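PDB 6RXD: histidine acid phosphatase, which is a histidine acid phytase that probably removes phosphate from inositol hexakisphosphate, other inositol polyphosphates and 2,3-bisphosphoglycerate. Local coordinates for residues Q215-N220 against Q364-S369; A225-T230 against D353-G358. All blocks are in the same frame, centred on the assembly; numbering follows the deposited sequence.

Interaction 1: residues Q215-N220 against Q364-S369; sequences QNFVAN and QNETYS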
ATOM      1  N   GLN A 215      -6.757  13.175 -12.047  1.00 16.24           N
ATOM      2  CA  GLN A 215      -5.638  14.066 -11.730  1.00 18.18           C
ATOM      3  C   GLN A 215      -6.064  15.535 -11.761  1.00 21.99           C
ATOM      4  O   GLN A 215      -5.655  16.321 -10.901  1.00 18.58           O
ATOM      5  CB  GLN A 215      -4.448  13.814 -12.663  1.00 20.03           C
ATOM      6  CG  GLN A 215      -3.772  12.460 -12.432  1.00 23.09           C
ATOM      7  CD  GLN A 215      -3.075  12.371 -11.087  1.00 29.40           C
ATOM      8  OE1 GLN A 215      -2.695  13.389 -10.505  1.00 32.08           O
ATOM      9  NE2 GLN A 215      -2.900  11.151 -10.586  1.00 24.15           N
ATOM     10  N   ASN A 216      -6.886  15.904 -12.740  1.00 20.54           N
ATOM     11  CA  ASN A 216      -7.421  17.267 -12.794  1.00 22.38           C
ATOM     12  C   ASN A 216      -8.329  17.573 -11.606  1.00 21.65           C
ATOM     13  O   ASN A 216      -8.293  18.674 -11.047  1.00 20.62           O
ATOM     14  CB  ASN A 216      -8.152  17.525 -14.116  1.00 22.34           C
ATOM     15  CG  ASN A 216      -7.197  17.665 -15.287  1.00 27.13           C
ATOM     16  OD1 ASN A 216      -6.029  18.011 -15.110  1.00 35.08           O
ATOM     17  ND2 ASN A 216      -7.691  17.396 -16.492  1.00 28.92           N
ATOM     18  N   PHE A 217      -9.120  16.585 -11.205  1.00 19.17           N
ATOM     19  CA  PHE A 217     -10.011  16.758 -10.067  1.00 22.41           C
ATOM     20  C   PHE A 217      -9.263  17.081  -8.779  1.00 19.41           C
ATOM     21  O   PHE A 217      -9.537  18.098  -8.133  1.00 23.06           O
ATOM     22  CB  PHE A 217     -10.868  15.518  -9.857  1.00 23.96           C
ATOM     23  CG  PHE A 217     -11.790  15.627  -8.680  1.00 22.40           C
ATOM     24  CD1 PHE A 217     -12.932  16.409  -8.751  1.00 27.30           C
ATOM     25  CD2 PHE A 217     -11.507  14.955  -7.496  1.00 23.63           C
ATOM     26  CE1 PHE A 217     -13.782  16.519  -7.665  1.00 27.22           C
ATOM     27  CE2 PHE A 217     -12.356  15.058  -6.405  1.00 24.36           C
ATOM     28  CZ  PHE A 217     -13.494  15.840  -6.491  1.00 26.76           C
ATOM     29  N   VAL A 218      -8.317  16.225  -8.402  1.00 21.49           N
ATOM     30  CA  VAL A 218      -7.608  16.424  -7.140  1.00 18.51           C
ATOM     31  C   VAL A 218      -6.723  17.668  -7.151  1.00 21.97           C
ATOM     32  O   VAL A 218      -6.550  18.313  -6.117  1.00 21.80           O
ATOM     33  CB  VAL A 218      -6.798  15.181  -6.693  1.00 23.17           C
ATOM     34  CG1 VAL A 218      -7.713  13.995  -6.472  0.89 20.87           C
ATOM     35  CG2 VAL A 218      -5.722  14.848  -7.705  1.00 26.49           C
ATOM     36  N   ALA A 219      -6.189  18.023  -8.319  1.00 22.15           N
ATOM     37  CA  ALA A 219      -5.327  19.196  -8.419  1.00 21.78           C
ATOM     38  C   ALA A 219      -6.096  20.486  -8.159  1.00 22.23           C
ATOM     39  O   ALA A 219      -5.542  21.442  -7.611  1.00 26.15           O
ATOM     40  CB  ALA A 219      -4.640  19.255  -9.781  1.00 21.82           C
ATOM     41  N   ASN A 220      -7.369  20.507  -8.546  1.00 20.69           N
ATOM     42  CA  ASN A 220      -8.147  21.742  -8.542  1.00 24.05           C
ATOM     43  C   ASN A 220      -9.342  21.781  -7.601  1.00 22.22           C
ATOM     44  O   ASN A 220     -10.066  22.762  -7.583  1.00 25.36           O
ATOM     45  CB  ASN A 220      -8.641  22.051  -9.959  1.00 25.58           C
ATOM     46  CG  ASN A 220      -7.511  22.281 -10.921  1.00 28.33           C
ATOM     47  OD1 ASN A 220      -6.555  22.989 -10.608  1.00 30.99           O
ATOM     48  ND2 ASN A 220      -7.595  21.659 -12.089  1.00 29.83           N
ATOM     49  N   GLN A 364     -18.977  13.614  -3.445  1.00 21.31           N
ATOM     50  CA  GLN A 364     -18.212  13.235  -4.628  1.00 16.88           C
ATOM     51  C   GLN A 364     -17.821  11.757  -4.572  1.00 14.89           C
ATOM     52  O   GLN A 364     -17.761  11.162  -3.486  1.00 16.59           O
ATOM     53  CB  GLN A 364     -16.954  14.113  -4.770  1.00 18.77           C
ATOM     54  CG  GLN A 364     -15.934  13.978  -3.622  1.00 16.78           C
ATOM     55  CD  GLN A 364     -15.034  12.750  -3.745  1.00 15.49           C
ATOM     56  OE1 GLN A 364     -14.609  12.374  -4.845  1.00 17.45           O
ATOM     57  NE2 GLN A 364     -14.752  12.108  -2.611  1.00 15.88           N
ATOM     58  N   ASN A 365     -17.563  11.164  -5.734  1.00 16.82           N
ATOM     59  CA  ASN A 365     -16.944   9.838  -5.782  1.00 17.11           C
ATOM     60  C   ASN A 365     -15.773   9.809  -6.745  1.00 19.70           C
ATOM     61  O   ASN A 365     -15.314   8.737  -7.142  1.00 19.34           O
ATOM     62  CB  ASN A 365     -17.959   8.747  -6.159  1.00 27.41           C
ATOM     63  CG  ASN A 365     -18.613   8.992  -7.512  1.00 27.33           C
ATOM     64  OD1 ASN A 365     -18.237   9.902  -8.250  1.00 30.72           O
ATOM     65  ND2 ASN A 365     -19.596   8.163  -7.847  1.00 45.52           N
ATOM     66  N   GLU A 366     -15.303  10.992  -7.132  1.00 15.20           N
ATOM     67  CA  GLU A 366     -14.213  11.128  -8.094  0.50 18.85           C
ATOM     68  C   GLU A 366     -12.915  10.524  -7.582  1.00 20.04           C
ATOM     69  O   GLU A 366     -12.099  10.026  -8.357  1.00 18.51           O
ATOM     70  CB  GLU A 366     -13.992  12.605  -8.444  0.50 18.52           C
ATOM     71  CG  GLU A 366     -15.145  13.248  -9.188  0.50 21.56           C
ATOM     72  CD  GLU A 366     -15.419  12.579 -10.518  0.50 30.47           C
ATOM     73  OE1 GLU A 366     -16.608  12.387 -10.850  0.50 33.67           O
ATOM     74  OE2 GLU A 366     -14.449  12.242 -11.229  0.50 35.67           O
ATOM     75  N   THR A 367     -12.710  10.580  -6.272  1.00 14.65           N
ATOM     76  CA  THR A 367     -11.458  10.062  -5.720  1.00 14.34           C
ATOM     77  C   THR A 367     -11.307   8.546  -5.830  1.00 17.53           C
ATOM     78  O   THR A 367     -10.190   8.047  -5.904  1.00 19.15           O
ATOM     79  CB  THR A 367     -11.240  10.475  -4.254  1.00 14.31           C
ATOM     80  OG1 THR A 367     -12.348  10.031  -3.464  1.00 14.36           O
ATOM     81  CG2 THR A 367     -11.092  11.982  -4.128  1.00 14.97           C
ATOM     82  N   TYR A 368     -12.415   7.805  -5.828  1.00 14.85           N
ATOM     83  CA  TYR A 368     -12.288   6.349  -5.842  1.00 14.24           C
ATOM     84  C   TYR A 368     -12.987   5.610  -6.968  1.00 16.69           C
ATOM     85  O   TYR A 368     -12.763   4.411  -7.148  1.00 14.58           O
ATOM     86  CB  TYR A 368     -12.696   5.754  -4.503  1.00 13.57           C
ATOM     87  CG  TYR A 368     -14.107   6.043  -4.073  1.00 14.34           C
ATOM     88  CD1 TYR A 368     -15.149   5.210  -4.441  1.00 15.47           C
ATOM     89  CD2 TYR A 368     -14.388   7.137  -3.264  1.00 18.10           C
ATOM     90  CE1 TYR A 368     -16.437   5.474  -4.029  1.00 22.31           C
ATOM     91  CE2 TYR A 368     -15.658   7.402  -2.849  1.00 17.72           C
ATOM     92  CZ  TYR A 368     -16.678   6.573  -3.227  1.00 23.23           C
ATOM     93  OH  TYR A 368     -17.947   6.850  -2.789  1.00 23.58           O
ATOM     94  N   SER A 369     -13.822   6.312  -7.730  1.00 14.31           N
ATOM     95  CA  SER A 369     -14.464   5.694  -8.890  1.00 17.10           C
ATOM     96  C   SER A 369     -13.413   5.209  -9.882  1.00 18.83           C
ATOM     97  O   SER A 369     -13.688   4.347 -10.729  1.00 16.70           O
ATOM     98  CB  SER A 369     -15.424   6.673  -9.572  1.00 19.49           C
ATOM     99  OG  SER A 369     -14.720   7.795 -10.087  0.63 13.65           O
TER
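Phe217 presses its ring onto Glu366 where the last turns of helix 206-220 meet the loop between helices 339-357 and 372-386. This is helix-to-loop packing within the branch 2 histidine phosphatase family region. Phe217 carries the helix side of the contact. With chi1 at 179°, CG stands opposite the backbone N and the ring swings out to the loop.

The main apolar contact is a CH-pi interaction. Glu366 CB sits 3.5 Å from the centroid of the Phe217 ring, 11° off the ring normal, so the methylene lies almost straight over the centre of one face. Glu366 is modelled in two conformers, so where its carboxylate points is doubtful. Thr367 CG2 comes in at the ring edge, near the plane, 4.0 Å from Phe217 CE2. Gln364 OE1 approaches obliquely, 3.8 Å from Phe217 CE2, with its amide plane only 24° from the ring plane. Outside the two segments, Phe217 also touches Tyr361.

The polar contacts lie within the loop and shape the surface that the ring meets. Thr367 N donates to Gln364 OE1 over 3.0 Å, in the carbonyl plane. Gln364 NE2 bonds back to Thr367 OG1 and also to Tyr361 O. Both ends of the amide are thus gripped, which should fix its rotation. Thr367 OG1 in turn is hydrogen-bonded to Gly358 O. The bond from Gln364 NE2 to Thr367 OG1 is 3.3 Å long, with the oxygen close to the amide plane.

Interaction 2: residues A225-T230 against D353-G358; sequences AGAEKT and DFYEKG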
ATOM      1  N   ALA A 225      -8.457  21.110  -1.122  1.00 15.32           N
ATOM      2  CA  ALA A 225      -7.446  22.128  -0.869  1.00 21.71           C
ATOM      3  C   ALA A 225      -7.681  22.816   0.473  1.00 17.99           C
ATOM      4  O   ALA A 225      -6.741  23.020   1.243  1.00 20.28           O
ATOM      5  CB  ALA A 225      -7.421  23.153  -2.000  1.00 22.32           C
ATOM      6  N   GLY A 226      -8.934  23.162   0.755  1.00 17.78           N
ATOM      7  CA  GLY A 226      -9.260  23.853   1.994  1.00 15.84           C
ATOM      8  C   GLY A 226      -9.098  22.964   3.215  1.00 16.08           C
ATOM      9  O   GLY A 226      -8.602  23.412   4.244  1.00 18.16           O
ATOM     10  N   ALA A 227      -9.533  21.710   3.105  1.00 16.12           N
ATOM     11  CA  ALA A 227      -9.430  20.775   4.217  1.00 13.53           C
ATOM     12  C   ALA A 227      -7.967  20.522   4.547  1.00 14.68           C
ATOM     13  O   ALA A 227      -7.585  20.422   5.721  1.00 19.16           O
ATOM     14  CB  ALA A 227     -10.143  19.461   3.892  1.00 18.04           C
ATOM     15  N   GLU A 228      -7.150  20.390   3.506  1.00 19.26           N
ATOM     16  CA  GLU A 228      -5.729  20.140   3.704  1.00 16.88           C
ATOM     17  C   GLU A 228      -5.023  21.340   4.327  1.00 19.31           C
ATOM     18  O   GLU A 228      -4.104  21.161   5.126  1.00 18.47           O
ATOM     19  CB  GLU A 228      -5.058  19.688   2.396  1.00 19.48           C
ATOM     20  CG  GLU A 228      -5.432  18.262   2.036  1.00 19.01           C
ATOM     21  CD  GLU A 228      -4.735  17.724   0.803  1.00 26.67           C
ATOM     22  OE1 GLU A 228      -4.062  18.507   0.098  1.00 28.29           O
ATOM     23  OE2 GLU A 228      -4.868  16.501   0.539  1.00 25.06           O
ATOM     24  N   LYS A 229      -5.440  22.553   3.965  1.00 19.14           N
ATOM     25  CA  LYS A 229      -4.917  23.746   4.633  1.00 17.69           C
ATOM     26  C   LYS A 229      -5.264  23.739   6.119  1.00 18.62           C
ATOM     27  O   LYS A 229      -4.408  23.995   6.970  1.00 23.16           O
ATOM     28  CB  LYS A 229      -5.432  25.031   3.976  1.00 21.55           C
ATOM     29  CG  LYS A 229      -5.076  26.281   4.791  1.00 28.11           C
ATOM     30  CD  LYS A 229      -5.533  27.573   4.145  1.00 33.25           C
ATOM     31  CE  LYS A 229      -5.066  28.768   4.975  1.00 39.05           C
ATOM     32  NZ  LYS A 229      -3.618  28.658   5.335  1.00 42.89           N
ATOM     33  N   THR A 230      -6.523  23.433   6.429  1.00 16.52           N
ATOM     34  CA  THR A 230      -6.968  23.356   7.814  1.00 17.26           C
ATOM     35  C   THR A 230      -6.106  22.358   8.589  1.00 17.11           C
ATOM     36  O   THR A 230      -5.658  22.627   9.706  1.00 19.62           O
ATOM     37  CB  THR A 230      -8.453  22.952   7.893  1.00 20.08           C
ATOM     38  OG1 THR A 230      -9.256  24.016   7.360  1.00 22.96           O
ATOM     39  CG2 THR A 230      -8.867  22.682   9.336  1.00 22.08           C
ATOM     40  N   ASP A 353      -3.731  11.199   2.349  1.00 11.57           N
ATOM     41  CA  ASP A 353      -4.121  10.030   1.554  1.00 10.66           C
ATOM     42  C   ASP A 353      -5.639   9.891   1.510  1.00  9.65           C
ATOM     43  O   ASP A 353      -6.218   9.611   0.462  1.00 12.38           O
ATOM     44  CB  ASP A 353      -3.504   8.759   2.131  1.00 11.26           C
ATOM     45  CG  ASP A 353      -2.013   8.662   1.877  1.00 21.95           C
ATOM     46  OD1 ASP A 353      -1.522   9.232   0.876  1.00 23.29           O
ATOM     47  OD2 ASP A 353      -1.337   8.002   2.688  1.00 20.34           O
ATOM     48  N   PHE A 354      -6.278  10.079   2.663  1.00  9.72           N
ATOM     49  CA  PHE A 354      -7.724   9.961   2.758  1.00 10.94           C
ATOM     50  C   PHE A 354      -8.430  10.893   1.779  1.00 11.28           C
ATOM     51  O   PHE A 354      -9.352  10.476   1.071  1.00 11.72           O
ATOM     52  CB  PHE A 354      -8.199  10.249   4.196  1.00 12.83           C
ATOM     53  CG  PHE A 354      -9.686  10.281   4.333  1.00  9.73           C
ATOM     54  CD1 PHE A 354     -10.397   9.112   4.576  1.00 11.07           C
ATOM     55  CD2 PHE A 354     -10.380  11.481   4.186  1.00  9.09           C
ATOM     56  CE1 PHE A 354     -11.778   9.129   4.672  1.00 10.63           C
ATOM     57  CE2 PHE A 354     -11.770  11.511   4.284  1.00 12.92           C
ATOM     58  CZ  PHE A 354     -12.468  10.334   4.524  1.00 12.43           C
ATOM     59  N   TYR A 355      -8.009  12.155   1.755  1.00 10.71           N
ATOM     60  CA  TYR A 355      -8.666  13.158   0.916  1.00  9.87           C
ATOM     61  C   TYR A 355      -8.372  13.034  -0.574  1.00  9.77           C
ATOM     62  O   TYR A 355      -9.226  13.366  -1.401  1.00 13.86           O
ATOM     63  CB  TYR A 355      -8.315  14.580   1.390  1.00 13.81           C
ATOM     64  CG  TYR A 355      -9.212  15.087   2.501  1.00 11.01           C
ATOM     65  CD1 TYR A 355     -10.565  15.318   2.270  1.00 13.05           C
ATOM     66  CD2 TYR A 355      -8.708  15.336   3.769  1.00 12.03           C
ATOM     67  CE1 TYR A 355     -11.389  15.783   3.285  1.00 14.87           C
ATOM     68  CE2 TYR A 355      -9.518  15.801   4.782  1.00 11.63           C
ATOM     69  CZ  TYR A 355     -10.858  16.013   4.537  1.00 11.24           C
ATOM     70  OH  TYR A 355     -11.665  16.483   5.538  1.00 12.81           O
ATOM     71  N   GLU A 356      -7.171  12.577  -0.916  1.00 11.73           N
ATOM     72  CA  GLU A 356      -6.744  12.565  -2.309  1.00 12.66           C
ATOM     73  C   GLU A 356      -6.978  11.221  -2.986  1.00 12.53           C
ATOM     74  O   GLU A 356      -7.149  11.150  -4.201  1.00 16.68           O
ATOM     75  CB  GLU A 356      -5.259  12.942  -2.407  1.00 17.71           C
ATOM     76  CG  GLU A 356      -4.950  14.355  -1.946  1.00 20.21           C
ATOM     77  CD  GLU A 356      -3.460  14.637  -1.871  1.00 33.70           C
ATOM     78  OE1 GLU A 356      -2.665  13.901  -2.497  1.00 32.77           O
ATOM     79  OE2 GLU A 356      -3.079  15.601  -1.179  1.00 33.32           O
ATOM     80  N   LYS A 357      -6.989  10.150  -2.190  1.00 12.00           N
ATOM     81  CA  LYS A 357      -6.992   8.790  -2.732  0.97 10.48           C
ATOM     82  C   LYS A 357      -8.040   7.851  -2.132  1.00 11.75           C
ATOM     83  O   LYS A 357      -8.293   6.775  -2.681  1.00 12.99           O
ATOM     84  CB  LYS A 357      -5.593   8.178  -2.546  0.93 10.83           C
ATOM     85  CG  LYS A 357      -4.502   9.012  -3.230  0.93 17.15           C
ATOM     86  CD  LYS A 357      -3.083   8.635  -2.816  0.84 19.45           C
ATOM     87  CE  LYS A 357      -2.060   9.534  -3.514  1.00 25.84           C
ATOM     88  NZ  LYS A 357      -0.647   9.174  -3.164  0.78 33.11           N
ATOM     89  N   GLY A 358      -8.639   8.251  -1.020  1.00 12.86           N
ATOM     90  CA  GLY A 358      -9.581   7.399  -0.316  1.00 12.34           C
ATOM     91  C   GLY A 358     -11.007   7.890  -0.480  1.00 12.47           C
ATOM     92  O   GLY A 358     -11.337   8.518  -1.486  1.00 14.56           O
TER
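The Tyr355 ring takes Ala227 CB on one face. The methyl carbon is 3.9 Å from the ring centroid, 25° off the normal, and offset toward the hydroxyl end. Its nearest ring atom is Tyr355 CZ, at 3.6 Å. The opposite face is covered by Phe354, whose CD2 lies over the ring centre. Ala419 and Val426, from loops, also touch Tyr355. Its OH is hydrogen-bonded to Tyr427 N, which pins the far end of the ring.

The other flat groups are the carboxylates of Glu228 and Glu356. Their planes are turned 52° apart, and the two side chains cross at about a right angle. Glu228 OE2 is 2.6 Å from Glu356 OE2. Two acid oxygens this close suggest that one group holds a proton. Glu228 OE2 also lies 3.3 Å from Glu356 CG.

These side chains bridge helices 222-232 and 339-357, whose segments here run nearly antiparallel, at 170°, with axes 10.5 Å apart at closest approach. At that spacing the small Ala227 leaves room for the tyrosine ring, while the glutamates reach across with extended chains.

Glu228, Glu356 and Glu352 form a zinc site seen in crystals of this protein, but the metal is not bound to this chain in the model. Without it, Glu352 OE1 adds a third acid oxygen close to the pair. The crowding of like charge would be expected to raise their proton affinity. A leucine in place of Glu228 would remove both its carboxylate oxygens and is likely to leave Glu356 and Glu352 without their third zinc-binding partner.

From the N terminus, helix 206-220 comes first and supplies residues 215-220. Helix 222-232 follows directly and supplies 225-230. The chain then runs through more than 120 residues, about two-fifths of them helical, before helix 339-357 returns at 353-358 and closes interaction 2. The loop after that helix closes interaction 1 at 364-369. Interaction 2 is therefore nested inside the loop closed by interaction 1. Two consecutive helices are tied to one helix end and the loop that leaves it. The centres of the two contacts lie about 11 Å apart, and the contacts touch each other. Val218 CG1 packs against Glu356 O, and Thr367 CG2 against Tyr355 O.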